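Local coordinates for hypothetical protein, similar to alpha-acetolactate decarboxylase (Staphylococcus aureus subsp. aureus, PDB 1XV2), which probably catalyses the decarboxylation of alpha-acetolactate to acetoin, as a zinc-binding member of the alpha-acetolactate decarboxylase family, at residues K116-P130 and R145-V159. Numbering follows the deposited sequence.
Sequences KIYGTFKHMHVRMMP and RQPEEKRQDIRGAIV
I158, P130 and M124 bury the most surface where K116-P130 and R145-V159 pair antiparallel along a sharply bent course. CD1 of I158 lies 3.6 Å from F121 CE1, and the same methyl meets the selenomethionine methyl M124 CE at 3.7 Å. M124 bends back at both torsions beyond CG (55° and 68°), which lays CE over one face of the F121 ring. I117 and I154 enlarge this apolar face, the latter through CG2 against M124 CB. The chains turn the corner together: D153 and I154 both face F121 in a G1 beta bulge, and D153 N reaches K122 O from above the carbonyl plane. On the other face, which carries Y118 and R155, R155 NE donates to Y118 OH at 2.7 Å in a bent bond; that hydroxyl is also hydrogen-bonded to D182. H125 NE2 meets the anti side of E148 OE1 at 2.6 Å, the oxygen lying in the ring plane, while K150 CE sits over one ring face, a CH-pi contact 3.8 Å from the centroid. Toward the P130 end, R127 NH1 donates to Q146 OE1 at 2.7 Å, with guanidinium and amide planes nearly perpendicular at 83°. The Q146 amide is also held through NE2, which donates to E148 OE2. P130 fits its CD against Q146 CA at 3.6 Å and puts CG over one face of the R145 guanidinium. The side chain of R127, salt-bridged through NE to E48, lies about 4 Å from the bound zinc ion and touches the zinc ligand H189, so this end of the pairing borders the metal site. Strand 174-181 packs F179 on F121, M124 and I158; strand 198-204 flanks 113-118, and strand 187-195 runs beside 120-127.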
ATOM      1  N   LYS A 116      -8.066 -16.984 -10.630  1.00 19.59           N
ATOM      2  CA  LYS A 116      -8.731 -17.160 -11.904  1.00 20.39           C
ATOM      3  C   LYS A 116      -9.551 -18.427 -11.742  1.00 19.76           C
ATOM      4  O   LYS A 116      -9.012 -19.486 -11.419  1.00 20.41           O
ATOM      5  CB  LYS A 116      -7.714 -17.320 -13.036  1.00 21.89           C
ATOM      6  CG  LYS A 116      -8.357 -17.334 -14.412  1.00 25.24           C
ATOM      7  CD  LYS A 116      -7.331 -17.349 -15.531  1.00 29.71           C
ATOM      8  CE  LYS A 116      -8.020 -17.267 -16.886  1.00 32.68           C
ATOM      9  NZ  LYS A 116      -7.055 -17.216 -18.020  1.00 35.65           N
ATOM     10  N   ILE A 117     -10.856 -18.301 -11.934  1.00 19.36           N
ATOM     11  CA  ILE A 117     -11.777 -19.422 -11.806  1.00 18.39           C
ATOM     12  C   ILE A 117     -12.514 -19.541 -13.130  1.00 17.48           C
ATOM     13  O   ILE A 117     -13.332 -18.686 -13.461  1.00 16.55           O
ATOM     14  CB  ILE A 117     -12.792 -19.162 -10.673  1.00 18.41           C
ATOM     15  CG1 ILE A 117     -12.043 -18.891  -9.366  1.00 17.64           C
ATOM     16  CG2 ILE A 117     -13.734 -20.352 -10.531  1.00 17.54           C
ATOM     17  CD1 ILE A 117     -12.907 -18.334  -8.255  1.00 18.83           C
ATOM     18  N   TYR A 118     -12.215 -20.593 -13.889  1.00 18.80           N
ATOM     19  CA  TYR A 118     -12.841 -20.786 -15.195  1.00 20.61           C
ATOM     20  C   TYR A 118     -13.579 -22.111 -15.336  1.00 20.72           C
ATOM     21  O   TYR A 118     -13.078 -23.156 -14.928  1.00 19.92           O
ATOM     22  CB  TYR A 118     -11.793 -20.694 -16.308  1.00 22.70           C
ATOM     23  CG  TYR A 118     -12.392 -20.965 -17.666  1.00 27.53           C
ATOM     24  CD1 TYR A 118     -13.174 -20.002 -18.306  1.00 27.63           C
ATOM     25  CD2 TYR A 118     -12.270 -22.222 -18.263  1.00 29.00           C
ATOM     26  CE1 TYR A 118     -13.830 -20.283 -19.500  1.00 31.20           C
ATOM     27  CE2 TYR A 118     -12.924 -22.516 -19.457  1.00 31.54           C
ATOM     28  CZ  TYR A 118     -13.704 -21.544 -20.068  1.00 32.50           C
ATOM     29  OH  TYR A 118     -14.387 -21.843 -21.229  1.00 35.35           O
ATOM     30  N   GLY A 119     -14.760 -22.058 -15.943  1.00 21.63           N
ATOM     31  CA  GLY A 119     -15.556 -23.256 -16.141  1.00 21.66           C
ATOM     32  C   GLY A 119     -17.036 -22.933 -16.178  1.00 21.30           C
ATOM     33  O   GLY A 119     -17.432 -21.865 -16.650  1.00 19.85           O
ATOM     34  N   THR A 120     -17.857 -23.852 -15.680  1.00 19.78           N
ATOM     35  CA  THR A 120     -19.299 -23.648 -15.653  1.00 19.40           C
ATOM     36  C   THR A 120     -19.770 -23.243 -14.255  1.00 18.88           C
ATOM     37  O   THR A 120     -19.275 -23.744 -13.248  1.00 17.26           O
ATOM     38  CB  THR A 120     -20.048 -24.923 -16.084  1.00 21.56           C
ATOM     39  OG1 THR A 120     -19.642 -26.018 -15.254  1.00 23.69           O
ATOM     40  CG2 THR A 120     -19.745 -25.254 -17.540  1.00 21.02           C
ATOM     41  N   PHE A 121     -20.726 -22.326 -14.203  1.00 18.35           N
ATOM     42  CA  PHE A 121     -21.257 -21.852 -12.932  1.00 18.87           C
ATOM     43  C   PHE A 121     -22.745 -22.107 -12.862  1.00 19.85           C
ATOM     44  O   PHE A 121     -23.494 -21.684 -13.745  1.00 20.23           O
ATOM     45  CB  PHE A 121     -20.990 -20.358 -12.779  1.00 17.43           C
ATOM     46  CG  PHE A 121     -19.535 -20.018 -12.693  1.00 18.49           C
ATOM     47  CD1 PHE A 121     -18.884 -19.995 -11.462  1.00 17.37           C
ATOM     48  CD2 PHE A 121     -18.802 -19.758 -13.847  1.00 17.21           C
ATOM     49  CE1 PHE A 121     -17.518 -19.716 -11.382  1.00 18.58           C
ATOM     50  CE2 PHE A 121     -17.435 -19.479 -13.775  1.00 17.43           C
ATOM     51  CZ  PHE A 121     -16.794 -19.459 -12.540  1.00 16.61           C
ATOM     52  N   LYS A 122     -23.172 -22.804 -11.814  1.00 19.99           N
ATOM     53  CA  LYS A 122     -24.585 -23.107 -11.629  1.00 21.17           C
ATOM     54  C   LYS A 122     -25.339 -21.806 -11.425  1.00 19.95           C
ATOM     55  O   LYS A 122     -26.457 -21.641 -11.906  1.00 20.83           O
ATOM     56  CB  LYS A 122     -24.787 -24.003 -10.406  1.00 21.74           C
ATOM     57  CG  LYS A 122     -23.953 -25.263 -10.423  1.00 27.72           C
ATOM     58  CD  LYS A 122     -24.338 -26.200  -9.288  1.00 32.75           C
ATOM     59  CE  LYS A 122     -25.750 -26.732  -9.478  1.00 35.82           C
ATOM     60  NZ  LYS A 122     -26.098 -27.771  -8.464  1.00 38.85           N
ATOM     61  N   HIS A 123     -24.712 -20.881 -10.707  1.00 20.16           N
ATOM     62  CA  HIS A 123     -25.321 -19.590 -10.425  1.00 20.28           C
ATOM     63  C   HIS A 123     -24.277 -18.475 -10.483  1.00 18.22           C
ATOM     64  O   HIS A 123     -23.147 -18.650 -10.042  1.00 18.70           O
ATOM     65  CB  HIS A 123     -25.975 -19.630  -9.040  1.00 22.95           C
ATOM     66  CG  HIS A 123     -26.579 -18.328  -8.612  1.00 27.07           C
ATOM     67  ND1 HIS A 123     -27.556 -17.683  -9.341  1.00 28.71           N
ATOM     68  CD2 HIS A 123     -26.358 -17.561  -7.519  1.00 28.52           C
ATOM     69  CE1 HIS A 123     -27.910 -16.575  -8.713  1.00 27.83           C
ATOM     70  NE2 HIS A 123     -27.199 -16.478  -7.605  1.00 28.65           N
HETATM   71  N   MSE A 124     -24.658 -17.335 -11.047  1.00 16.64           N
HETATM   72  CA  MSE A 124     -23.762 -16.188 -11.142  1.00 15.84           C
HETATM   73  C   MSE A 124     -24.595 -14.944 -10.865  1.00 12.85           C
HETATM   74  O   MSE A 124     -25.667 -14.766 -11.438  1.00 12.74           O
HETATM   75  CB  MSE A 124     -23.121 -16.116 -12.539  1.00 15.39           C
HETATM   76  CG  MSE A 124     -22.145 -14.955 -12.746  1.00 14.55           C
HETATM   77 SE   MSE A 124     -20.694 -14.839 -11.468  1.00 17.49          SE
HETATM   78  CE  MSE A 124     -19.706 -16.428 -11.956  1.00 16.55           C
ATOM     79  N   HIS A 125     -24.097 -14.098  -9.970  1.00 13.85           N
ATOM     80  CA  HIS A 125     -24.788 -12.873  -9.584  1.00 12.92           C
ATOM     81  C   HIS A 125     -23.796 -11.710  -9.602  1.00 13.28           C
ATOM     82  O   HIS A 125     -22.841 -11.696  -8.832  1.00 11.82           O
ATOM     83  CB  HIS A 125     -25.377 -13.052  -8.177  1.00 14.12           C
ATOM     84  CG  HIS A 125     -26.117 -11.857  -7.663  1.00 16.36           C
ATOM     85  ND1 HIS A 125     -26.744 -11.846  -6.435  1.00 15.42           N
ATOM     86  CD2 HIS A 125     -26.324 -10.631  -8.200  1.00 15.42           C
ATOM     87  CE1 HIS A 125     -27.306 -10.666  -6.239  1.00 15.55           C
ATOM     88  NE2 HIS A 125     -27.066  -9.911  -7.295  1.00 14.97           N
ATOM     89  N   VAL A 126     -24.025 -10.739 -10.482  1.00 12.75           N
ATOM     90  CA  VAL A 126     -23.135  -9.586 -10.589  1.00 12.36           C
ATOM     91  C   VAL A 126     -23.889  -8.266 -10.586  1.00 13.14           C
ATOM     92  O   VAL A 126     -25.115  -8.227 -10.714  1.00 13.42           O
ATOM     93  CB  VAL A 126     -22.316  -9.608 -11.908  1.00 12.12           C
ATOM     94  CG1 VAL A 126     -21.555 -10.913 -12.045  1.00 13.77           C
ATOM     95  CG2 VAL A 126     -23.243  -9.401 -13.099  1.00 12.82           C
ATOM     96  N   ARG A 127     -23.135  -7.182 -10.441  1.00 12.89           N
ATOM     97  CA  ARG A 127     -23.700  -5.847 -10.494  1.00 12.85           C
ATOM     98  C   ARG A 127     -22.880  -5.094 -11.529  1.00 13.54           C
ATOM     99  O   ARG A 127     -21.742  -5.470 -11.826  1.00 11.34           O
ATOM    100  CB  ARG A 127     -23.631  -5.140  -9.128  1.00 14.31           C
ATOM    101  CG  ARG A 127     -22.235  -4.852  -8.581  1.00 15.28           C
ATOM    102  CD  ARG A 127     -21.619  -3.560  -9.133  1.00 16.28           C
ATOM    103  NE  ARG A 127     -20.262  -3.349  -8.622  1.00 15.31           N
ATOM    104  CZ  ARG A 127     -19.969  -2.974  -7.381  1.00 16.26           C
ATOM    105  NH1 ARG A 127     -20.937  -2.751  -6.499  1.00 16.01           N
ATOM    106  NH2 ARG A 127     -18.700  -2.846  -7.008  1.00 14.68           N
HETATM  107  N   MSE A 128     -23.475  -4.060 -12.108  1.00 14.37           N
HETATM  108  CA  MSE A 128     -22.784  -3.232 -13.086  1.00 17.04           C
HETATM  109  C   MSE A 128     -22.875  -1.823 -12.522  1.00 16.60           C
HETATM  110  O   MSE A 128     -23.924  -1.178 -12.600  1.00 17.88           O
HETATM  111  CB  MSE A 128     -23.471  -3.312 -14.453  1.00 19.83           C
HETATM  112  CG  MSE A 128     -23.527  -4.714 -15.052  1.00 21.98           C
HETATM  113 SE   MSE A 128     -25.101  -5.710 -14.515  1.00 24.70          SE
HETATM  114  CE  MSE A 128     -26.334  -5.096 -15.878  1.00 24.13           C
HETATM  115  N   MSE A 129     -21.783  -1.358 -11.927  1.00 16.60           N
HETATM  116  CA  MSE A 129     -21.768  -0.036 -11.318  1.00 17.56           C
HETATM  117  C   MSE A 129     -22.261   1.034 -12.284  1.00 17.99           C
HETATM  118  O   MSE A 129     -21.699   1.213 -13.363  1.00 16.47           O
HETATM  119  CB  MSE A 129     -20.354   0.310 -10.840  1.00 19.82           C
HETATM  120  CG  MSE A 129     -20.295   1.489  -9.872  1.00 20.11           C
HETATM  121 SE   MSE A 129     -21.118   1.094  -8.170  1.00 23.54          SE
HETATM  122  CE  MSE A 129     -19.583   0.336  -7.270  1.00 18.81           C
ATOM    123  N   PRO A 130     -23.337   1.747 -11.912  1.00 18.80           N
ATOM    124  CA  PRO A 130     -23.878   2.801 -12.775  1.00 20.97           C
ATOM    125  C   PRO A 130     -22.939   4.008 -12.790  1.00 22.94           C
ATOM    126  O   PRO A 130     -22.420   4.421 -11.750  1.00 22.45           O
ATOM    127  CB  PRO A 130     -25.229   3.105 -12.138  1.00 19.09           C
ATOM    128  CG  PRO A 130     -24.974   2.857 -10.690  1.00 18.77           C
ATOM    129  CD  PRO A 130     -24.165   1.578 -10.705  1.00 18.30           C
ATOM    130  N   ARG A 145     -27.817   2.142  -6.122  1.00 23.93           N
ATOM    131  CA  ARG A 145     -28.783   2.211  -7.215  1.00 23.82           C
ATOM    132  C   ARG A 145     -28.279   1.364  -8.379  1.00 22.54           C
ATOM    133  O   ARG A 145     -28.765   1.474  -9.504  1.00 21.87           O
ATOM    134  CB  ARG A 145     -28.983   3.662  -7.668  1.00 23.95           C
ATOM    135  CG  ARG A 145     -27.758   4.316  -8.300  1.00 25.81           C
ATOM    136  CD  ARG A 145     -28.002   5.803  -8.559  1.00 27.41           C
ATOM    137  NE  ARG A 145     -26.836   6.477  -9.128  1.00 29.89           N
ATOM    138  CZ  ARG A 145     -26.502   6.460 -10.416  1.00 29.57           C
ATOM    139  NH1 ARG A 145     -27.250   5.804 -11.297  1.00 29.05           N
ATOM    140  NH2 ARG A 145     -25.411   7.096 -10.823  1.00 30.86           N
ATOM    141  N   GLN A 146     -27.302   0.511  -8.088  1.00 20.39           N
ATOM    142  CA  GLN A 146     -26.704  -0.358  -9.092  1.00 19.70           C
ATOM    143  C   GLN A 146     -27.643  -1.434  -9.603  1.00 19.31           C
ATOM    144  O   GLN A 146     -28.478  -1.958  -8.862  1.00 18.32           O
ATOM    145  CB  GLN A 146     -25.473  -1.064  -8.520  1.00 18.65           C
ATOM    146  CG  GLN A 146     -25.812  -2.016  -7.375  1.00 19.51           C
ATOM    147  CD  GLN A 146     -24.590  -2.659  -6.755  1.00 18.62           C
ATOM    148  OE1 GLN A 146     -23.525  -2.053  -6.692  1.00 18.90           O
ATOM    149  NE2 GLN A 146     -24.744  -3.886  -6.274  1.00 17.93           N
ATOM    150  N   PRO A 147     -27.527  -1.770 -10.891  1.00 18.00           N
ATOM    151  CA  PRO A 147     -28.392  -2.817 -11.422  1.00 18.86           C
ATOM    152  C   PRO A 147     -27.656  -4.133 -11.139  1.00 19.49           C
ATOM    153  O   PRO A 147     -26.431  -4.146 -10.981  1.00 17.88           O
ATOM    154  CB  PRO A 147     -28.464  -2.482 -12.907  1.00 19.71           C
ATOM    155  CG  PRO A 147     -27.113  -1.918 -13.181  1.00 20.14           C
ATOM    156  CD  PRO A 147     -26.883  -1.017 -11.982  1.00 20.34           C
ATOM    157  N   GLU A 148     -28.402  -5.224 -11.049  1.00 16.85           N
ATOM    158  CA  GLU A 148     -27.815  -6.530 -10.787  1.00 17.72           C
ATOM    159  C   GLU A 148     -28.451  -7.538 -11.731  1.00 18.18           C
ATOM    160  O   GLU A 148     -29.651  -7.478 -11.996  1.00 18.38           O
ATOM    161  CB  GLU A 148     -28.052  -6.935  -9.327  1.00 18.41           C
ATOM    162  CG  GLU A 148     -27.198  -6.159  -8.314  1.00 18.15           C
ATOM    163  CD  GLU A 148     -27.611  -6.406  -6.863  1.00 20.28           C
ATOM    164  OE1 GLU A 148     -27.981  -7.553  -6.529  1.00 16.68           O
ATOM    165  OE2 GLU A 148     -27.553  -5.453  -6.052  1.00 18.94           O
ATOM    166  N   GLU A 149     -27.642  -8.450 -12.253  1.00 19.53           N
ATOM    167  CA  GLU A 149     -28.134  -9.458 -13.177  1.00 22.06           C
ATOM    168  C   GLU A 149     -27.601 -10.824 -12.761  1.00 21.48           C
ATOM    169  O   GLU A 149     -26.427 -10.968 -12.408  1.00 19.21           O
ATOM    170  CB  GLU A 149     -27.688  -9.136 -14.608  1.00 25.40           C
ATOM    171  CG  GLU A 149     -28.755  -9.400 -15.671  1.00 32.76           C
ATOM    172  CD  GLU A 149     -28.221  -9.276 -17.094  1.00 37.01           C
ATOM    173  OE1 GLU A 149     -27.558  -8.259 -17.401  1.00 40.40           O
ATOM    174  OE2 GLU A 149     -28.467 -10.193 -17.909  1.00 37.55           O
ATOM    175  N   LYS A 150     -28.477 -11.821 -12.803  1.00 20.69           N
ATOM    176  CA  LYS A 150     -28.116 -13.180 -12.432  1.00 20.89           C
ATOM    177  C   LYS A 150     -28.273 -14.118 -13.617  1.00 19.86           C
ATOM    178  O   LYS A 150     -29.114 -13.897 -14.488  1.00 18.27           O
ATOM    179  CB  LYS A 150     -29.010 -13.668 -11.291  1.00 21.98           C
ATOM    180  CG  LYS A 150     -29.074 -12.731 -10.095  1.00 21.52           C
ATOM    181  CD  LYS A 150     -30.002 -13.281  -9.023  1.00 21.75           C
ATOM    182  CE  LYS A 150     -30.214 -12.276  -7.899  1.00 21.99           C
ATOM    183  NZ  LYS A 150     -31.231 -12.764  -6.921  1.00 22.46           N
ATOM    184  N   ARG A 151     -27.458 -15.166 -13.644  1.00 20.10           N
ATOM    185  CA  ARG A 151     -27.520 -16.162 -14.705  1.00 20.58           C
ATOM    186  C   ARG A 151     -27.376 -17.539 -14.071  1.00 20.32           C
ATOM    187  O   ARG A 151     -26.976 -17.654 -12.912  1.00 18.73           O
ATOM    188  CB  ARG A 151     -26.402 -15.937 -15.729  1.00 21.03           C
ATOM    189  CG  ARG A 151     -26.528 -14.651 -16.531  1.00 21.48           C
ATOM    190  CD  ARG A 151     -27.790 -14.637 -17.382  1.00 22.14           C
ATOM    191  NE  ARG A 151     -27.869 -13.428 -18.198  1.00 24.34           N
ATOM    192  CZ  ARG A 151     -27.134 -13.197 -19.284  1.00 25.66           C
ATOM    193  NH1 ARG A 151     -26.254 -14.101 -19.707  1.00 23.65           N
ATOM    194  NH2 ARG A 151     -27.265 -12.049 -19.938  1.00 23.27           N
ATOM    195  N   GLN A 152     -27.704 -18.579 -14.831  1.00 21.20           N
ATOM    196  CA  GLN A 152     -27.613 -19.951 -14.337  1.00 23.76           C
ATOM    197  C   GLN A 152     -26.949 -20.844 -15.380  1.00 23.13           C
ATOM    198  O   GLN A 152     -27.195 -20.698 -16.580  1.00 23.83           O
ATOM    199  CB  GLN A 152     -29.012 -20.494 -14.029  1.00 25.95           C
ATOM    200  CG  GLN A 152     -29.825 -19.637 -13.076  1.00 30.82           C
ATOM    201  CD  GLN A 152     -31.270 -20.100 -12.964  1.00 36.25           C
ATOM    202  OE1 GLN A 152     -32.069 -19.512 -12.232  1.00 38.77           O
ATOM    203  NE2 GLN A 152     -31.612 -21.157 -13.693  1.00 38.04           N
ATOM    204  N   ASP A 153     -26.112 -21.767 -14.921  1.00 22.16           N
ATOM    205  CA  ASP A 153     -25.431 -22.695 -15.818  1.00 23.46           C
ATOM    206  C   ASP A 153     -24.770 -21.938 -16.961  1.00 22.64           C
ATOM    207  O   ASP A 153     -25.048 -22.185 -18.135  1.00 21.49           O
ATOM    208  CB  ASP A 153     -26.438 -23.706 -16.368  1.00 24.97           C
ATOM    209  CG  ASP A 153     -27.208 -24.409 -15.263  1.00 27.85           C
ATOM    210  OD1 ASP A 153     -26.568 -25.087 -14.429  1.00 27.24           O
ATOM    211  OD2 ASP A 153     -28.452 -24.276 -15.228  1.00 29.55           O
ATOM    212  N   ILE A 154     -23.895 -21.011 -16.598  1.00 22.40           N
ATOM    213  CA  ILE A 154     -23.197 -20.188 -17.570  1.00 21.68           C
ATOM    214  C   ILE A 154     -21.710 -20.519 -17.541  1.00 22.57           C
ATOM    215  O   ILE A 154     -21.148 -20.826 -16.486  1.00 21.51           O
ATOM    216  CB  ILE A 154     -23.408 -18.688 -17.246  1.00 21.92           C
ATOM    217  CG1 ILE A 154     -22.851 -17.811 -18.365  1.00 22.09           C
ATOM    218  CG2 ILE A 154     -22.741 -18.348 -15.922  1.00 20.44           C
ATOM    219  CD1 ILE A 154     -23.195 -16.341 -18.202  1.00 20.53           C
ATOM    220  N   ARG A 155     -21.076 -20.462 -18.705  1.00 21.69           N
ATOM    221  CA  ARG A 155     -19.656 -20.748 -18.803  1.00 23.41           C
ATOM    222  C   ARG A 155     -18.889 -19.437 -18.978  1.00 22.09           C
ATOM    223  O   ARG A 155     -19.228 -18.609 -19.830  1.00 22.28           O
ATOM    224  CB  ARG A 155     -19.397 -21.692 -19.981  1.00 25.78           C
ATOM    225  CG  ARG A 155     -17.980 -22.222 -20.066  1.00 29.68           C
ATOM    226  CD  ARG A 155     -17.865 -23.253 -21.177  1.00 35.18           C
ATOM    227  NE  ARG A 155     -16.475 -23.558 -21.503  1.00 39.10           N
ATOM    228  CZ  ARG A 155     -16.096 -24.299 -22.541  1.00 41.44           C
ATOM    229  NH1 ARG A 155     -17.006 -24.817 -23.357  1.00 42.24           N
ATOM    230  NH2 ARG A 155     -14.806 -24.517 -22.767  1.00 43.04           N
ATOM    231  N   GLY A 156     -17.866 -19.245 -18.153  1.00 20.63           N
ATOM    232  CA  GLY A 156     -17.077 -18.031 -18.226  1.00 19.47           C
ATOM    233  C   GLY A 156     -15.897 -18.072 -17.279  1.00 19.28           C
ATOM    234  O   GLY A 156     -15.480 -19.142 -16.833  1.00 18.51           O
ATOM    235  N   ALA A 157     -15.359 -16.900 -16.962  1.00 19.07           N
ATOM    236  CA  ALA A 157     -14.214 -16.825 -16.074  1.00 16.44           C
ATOM    237  C   ALA A 157     -14.337 -15.701 -15.064  1.00 16.57           C
ATOM    238  O   ALA A 157     -14.813 -14.608 -15.378  1.00 15.94           O
ATOM    239  CB  ALA A 157     -12.936 -16.644 -16.889  1.00 16.18           C
ATOM    240  N   ILE A 158     -13.910 -15.991 -13.841  1.00 14.73           N
ATOM    241  CA  ILE A 158     -13.905 -15.012 -12.769  1.00 14.67           C
ATOM    242  C   ILE A 158     -12.441 -14.668 -12.556  1.00 14.87           C
ATOM    243  O   ILE A 158     -11.596 -15.559 -12.508  1.00 15.30           O
ATOM    244  CB  ILE A 158     -14.424 -15.589 -11.431  1.00 14.54           C
ATOM    245  CG1 ILE A 158     -15.929 -15.856 -11.499  1.00 15.00           C
ATOM    246  CG2 ILE A 158     -14.085 -14.630 -10.297  1.00 14.25           C
ATOM    247  CD1 ILE A 158     -16.496 -16.438 -10.214  1.00 17.27           C
ATOM    248  N   VAL A 159     -12.139 -13.383 -12.441  1.00 14.15           N
ATOM    249  CA  VAL A 159     -10.771 -12.952 -12.190  1.00 14.00           C
ATOM    250  C   VAL A 159     -10.850 -11.926 -11.077  1.00 13.62           C
ATOM    251  O   VAL A 159     -11.835 -11.194 -10.964  1.00 13.37           O
ATOM    252  CB  VAL A 159     -10.106 -12.315 -13.442  1.00 14.81           C
ATOM    253  CG1 VAL A 159     -10.087 -13.318 -14.585  1.00 15.14           C
ATOM    254  CG2 VAL A 159     -10.836 -11.045 -13.848  1.00 15.16           C
TER